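PDB 3HJR: extracellular serine protease from Aeromonas sobria, which cleaves peptide bonds after paired basic residues, one of them lysine, activates the host plasma kallikrein/kinin system and is probably a virulence factor. Local coordinates for residues S461-I466 against T546-V551. Numbering follows the deposited sequence.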
ATOM      1  N   SER A 461     -24.859   4.463 -15.860  1.00 10.41           N
ATOM      2  CA  SER A 461     -24.648   3.053 -15.542  1.00 10.76           C
ATOM      3  C   SER A 461     -24.425   2.254 -16.802  1.00  9.77           C
ATOM      4  O   SER A 461     -25.036   2.507 -17.847  1.00  8.82           O
ATOM      5  CB  SER A 461     -25.878   2.505 -14.828  1.00 11.89           C
ATOM      6  OG  SER A 461     -26.999   2.616 -15.675  1.00 19.46           O
ATOM      7  N   SER A 462     -23.580   1.255 -16.670  1.00  7.88           N
ATOM      8  CA  SER A 462     -23.360   0.284 -17.728  1.00  8.15           C
ATOM      9  C   SER A 462     -23.172  -1.033 -17.026  1.00  7.94           C
ATOM     10  O   SER A 462     -22.576  -1.070 -15.944  1.00  9.11           O
ATOM     11  CB  SER A 462     -22.113   0.629 -18.530  1.00  7.81           C
ATOM     12  OG  SER A 462     -21.939  -0.285 -19.608  1.00  7.33           O
ATOM     13  N   THR A 463     -23.667  -2.108 -17.650  1.00  8.07           N
ATOM     14  CA  THR A 463     -23.762  -3.389 -16.986  1.00  7.81           C
ATOM     15  C   THR A 463     -23.224  -4.531 -17.820  1.00  6.57           C
ATOM     16  O   THR A 463     -23.148  -4.466 -19.048  1.00  7.51           O
ATOM     17  CB  THR A 463     -25.214  -3.707 -16.602  1.00  7.51           C
ATOM     18  OG1 THR A 463     -26.063  -3.779 -17.772  1.00  7.66           O
ATOM     19  CG2 THR A 463     -25.827  -2.593 -15.711  1.00  7.30           C
ATOM     20  N   THR A 464     -22.868  -5.592 -17.124  1.00  7.51           N
ATOM     21  CA  THR A 464     -22.507  -6.859 -17.751  1.00  6.49           C
ATOM     22  C   THR A 464     -22.834  -8.014 -16.822  1.00  6.47           C
ATOM     23  O   THR A 464     -22.645  -7.904 -15.619  1.00  7.15           O
ATOM     24  CB  THR A 464     -21.000  -6.907 -18.161  1.00  7.20           C
ATOM     25  OG1 THR A 464     -20.735  -8.096 -18.927  1.00  8.04           O
ATOM     26  CG2 THR A 464     -20.088  -6.991 -16.942  1.00  7.86           C
ATOM     27  N   ARG A 465     -23.307  -9.117 -17.385  1.00  5.23           N
ATOM     28  CA  ARG A 465     -23.677 -10.277 -16.584  1.00  6.07           C
ATOM     29  C   ARG A 465     -22.594 -11.291 -16.608  1.00  5.57           C
ATOM     30  O   ARG A 465     -22.170 -11.726 -17.674  1.00  6.09           O
ATOM     31  CB  ARG A 465     -24.981 -10.928 -17.055  1.00  5.62           C
ATOM     32  CG  ARG A 465     -25.549 -11.932 -16.046  1.00  7.18           C
ATOM     33  CD  ARG A 465     -26.975 -12.380 -16.323  1.00  5.15           C
ATOM     34  NE  ARG A 465     -27.392 -13.393 -15.353  1.00  8.55           N
ATOM     35  CZ  ARG A 465     -27.168 -14.681 -15.471  1.00  7.70           C
ATOM     36  NH1 ARG A 465     -27.606 -15.516 -14.522  1.00  9.90           N
ATOM     37  NH2 ARG A 465     -26.504 -15.165 -16.521  1.00 10.08           N
ATOM     38  N   ILE A 466     -22.161 -11.669 -15.416  1.00  6.96           N
ATOM     39  CA  ILE A 466     -21.281 -12.814 -15.233  1.00  7.02           C
ATOM     40  C   ILE A 466     -22.169 -14.047 -15.079  1.00  7.47           C
ATOM     41  O   ILE A 466     -22.960 -14.144 -14.136  1.00  7.52           O
ATOM     42  CB  ILE A 466     -20.396 -12.597 -13.976  1.00  7.91           C
ATOM     43  CG1 ILE A 466     -19.366 -11.456 -14.208  1.00  8.47           C
ATOM     44  CG2 ILE A 466     -19.655 -13.887 -13.583  1.00  8.67           C
ATOM     45  CD1 ILE A 466     -18.283 -11.799 -15.214  1.00 10.25           C
ATOM     46  N   THR A 546     -25.535  -9.644 -12.506  1.00  5.83           N
ATOM     47  CA  THR A 546     -25.208  -8.417 -13.179  1.00  5.92           C
ATOM     48  C   THR A 546     -24.362  -7.514 -12.308  1.00  5.85           C
ATOM     49  O   THR A 546     -24.759  -7.169 -11.170  1.00  6.62           O
ATOM     50  CB  THR A 546     -26.489  -7.728 -13.631  1.00  6.08           C
ATOM     51  OG1 THR A 546     -27.098  -8.503 -14.672  1.00  4.88           O
ATOM     52  CG2 THR A 546     -26.202  -6.384 -14.262  1.00  7.95           C
ATOM     53  N   TRP A 547     -23.205  -7.149 -12.851  1.00  6.81           N
ATOM     54  CA  TRP A 547     -22.319  -6.141 -12.256  1.00  6.25           C
ATOM     55  C   TRP A 547     -22.540  -4.800 -12.974  1.00  7.17           C
ATOM     56  O   TRP A 547     -22.743  -4.754 -14.206  1.00  7.08           O
ATOM     57  CB  TRP A 547     -20.862  -6.584 -12.397  1.00  6.48           C
ATOM     58  CG  TRP A 547     -20.514  -7.788 -11.595  1.00  8.04           C
ATOM     59  CD1 TRP A 547     -20.851  -9.071 -11.868  1.00  7.94           C
ATOM     60  CD2 TRP A 547     -19.781  -7.809 -10.368  1.00  5.82           C
ATOM     61  NE1 TRP A 547     -20.382  -9.903 -10.877  1.00  8.63           N
ATOM     62  CE2 TRP A 547     -19.726  -9.145  -9.942  1.00  7.48           C
ATOM     63  CE3 TRP A 547     -19.201  -6.816  -9.557  1.00  6.40           C
ATOM     64  CZ2 TRP A 547     -19.081  -9.529  -8.772  1.00  8.17           C
ATOM     65  CZ3 TRP A 547     -18.559  -7.187  -8.411  1.00  6.64           C
ATOM     66  CH2 TRP A 547     -18.499  -8.552  -8.021  1.00  7.21           C
ATOM     67  N   ARG A 548     -22.470  -3.701 -12.221  1.00  7.95           N
ATOM     68  CA  ARG A 548     -22.786  -2.388 -12.757  1.00  9.18           C
ATOM     69  C   ARG A 548     -21.649  -1.410 -12.499  1.00 10.34           C
ATOM     70  O   ARG A 548     -21.246  -1.211 -11.347  1.00 10.83           O
ATOM     71  CB  ARG A 548     -24.037  -1.822 -12.112  1.00  9.68           C
ATOM     72  CG  ARG A 548     -25.225  -2.747 -11.945  1.00 10.33           C
ATOM     73  CD  ARG A 548     -26.364  -2.122 -11.130  1.00 12.17           C
ATOM     74  NE  ARG A 548     -26.728  -0.825 -11.683  1.00 14.06           N
ATOM     75  CZ  ARG A 548     -27.613  -0.618 -12.642  1.00 15.49           C
ATOM     76  NH1 ARG A 548     -28.285  -1.620 -13.184  1.00 16.77           N
ATOM     77  NH2 ARG A 548     -27.832   0.611 -13.066  1.00 17.56           N
ATOM     78  N   LEU A 549     -21.170  -0.785 -13.561  1.00 10.24           N
ATOM     79  CA  LEU A 549     -20.271   0.347 -13.454  1.00  9.86           C
ATOM     80  C   LEU A 549     -21.131   1.577 -13.392  1.00  9.65           C
ATOM     81  O   LEU A 549     -22.027   1.747 -14.197  1.00  8.92           O
ATOM     82  CB  LEU A 549     -19.335   0.431 -14.653  1.00  9.66           C
ATOM     83  CG  LEU A 549     -18.257   1.498 -14.476  1.00  9.99           C
ATOM     84  CD1 LEU A 549     -17.176   0.990 -13.520  1.00 10.95           C
ATOM     85  CD2 LEU A 549     -17.628   1.885 -15.822  1.00 10.88           C
ATOM     86  N   GLU A 550     -20.909   2.421 -12.384  1.00  9.87           N
ATOM     87  CA  GLU A 550     -21.695   3.649 -12.241  1.00  9.59           C
ATOM     88  C   GLU A 550     -20.755   4.839 -12.105  1.00  9.02           C
ATOM     89  O   GLU A 550     -19.915   4.864 -11.225  1.00  8.65           O
ATOM     90  CB  GLU A 550     -22.669   3.543 -11.062  1.00 10.83           C
ATOM     91  CG  GLU A 550     -23.764   2.508 -11.340  1.00 12.81           C
ATOM     92  CD  GLU A 550     -24.896   2.489 -10.338  1.00 17.15           C
ATOM     93  OE1 GLU A 550     -24.944   3.352  -9.457  1.00 16.62           O
ATOM     94  OE2 GLU A 550     -25.763   1.594 -10.456  1.00 21.04           O
ATOM     95  N   VAL A 551     -20.884   5.788 -13.024  1.00  8.07           N
ATOM     96  CA  VAL A 551     -20.096   7.012 -13.020  1.00  8.90           C
ATOM     97  C   VAL A 551     -20.937   8.265 -12.862  1.00  8.31           C
ATOM     98  O   VAL A 551     -21.931   8.449 -13.557  1.00  8.79           O
ATOM     99  CB  VAL A 551     -19.323   7.125 -14.355  1.00  8.72           C
ATOM    100  CG1 VAL A 551     -18.483   8.399 -14.368  1.00 10.14           C
ATOM    101  CG2 VAL A 551     -18.479   5.874 -14.604  1.00 11.20           C
TER
HETATM  102  O   HOH W   1     -28.456 -10.679 -13.693  1.00 24.57           O
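One face of the R548 guanidinium carries the methyl CG2 of T463, 3.7 Å from NH1, while S461 approaches obliquely with CB near NH2; at the edge, in the guanidinium plane, lies E550 OE2. The W547 indole has the carbonyl oxygen of T464 at its edge, and I466 CG1 approaches W547 CD1 obliquely at 3.7 Å. The guanidinium and the indole lie on opposite faces of an antiparallel pair in the P-domain, where strand 460-466 forms the outer edge of a four-stranded sheet. Four backbone bonds join 461-466 to 546-551: S462 and L549 exchange two, with L549 N to S462 O the shortest at 2.8 Å, and T464 and W547 exchange the other two. On the interior face S462 and T464 pack on I443 of strand 436-444, W547 and L549 on L590 and W588 of strand 583-594; W547 NE1 is bound by A543 O and T464 OG1 by Q441. On the other face T463 lies alongside R548, and T546 CG2 touches T463 CB; water links T546 OG1 to R465 NE, weakly at the arginine. A bend at chi3 (52°) in R548 swings its head toward E550, whose other oxygen, OE1, forms a salt bridge with R500. The R548 NE to E550 OE2 salt bridge is 2.9 Å long and nearly straight at 168°.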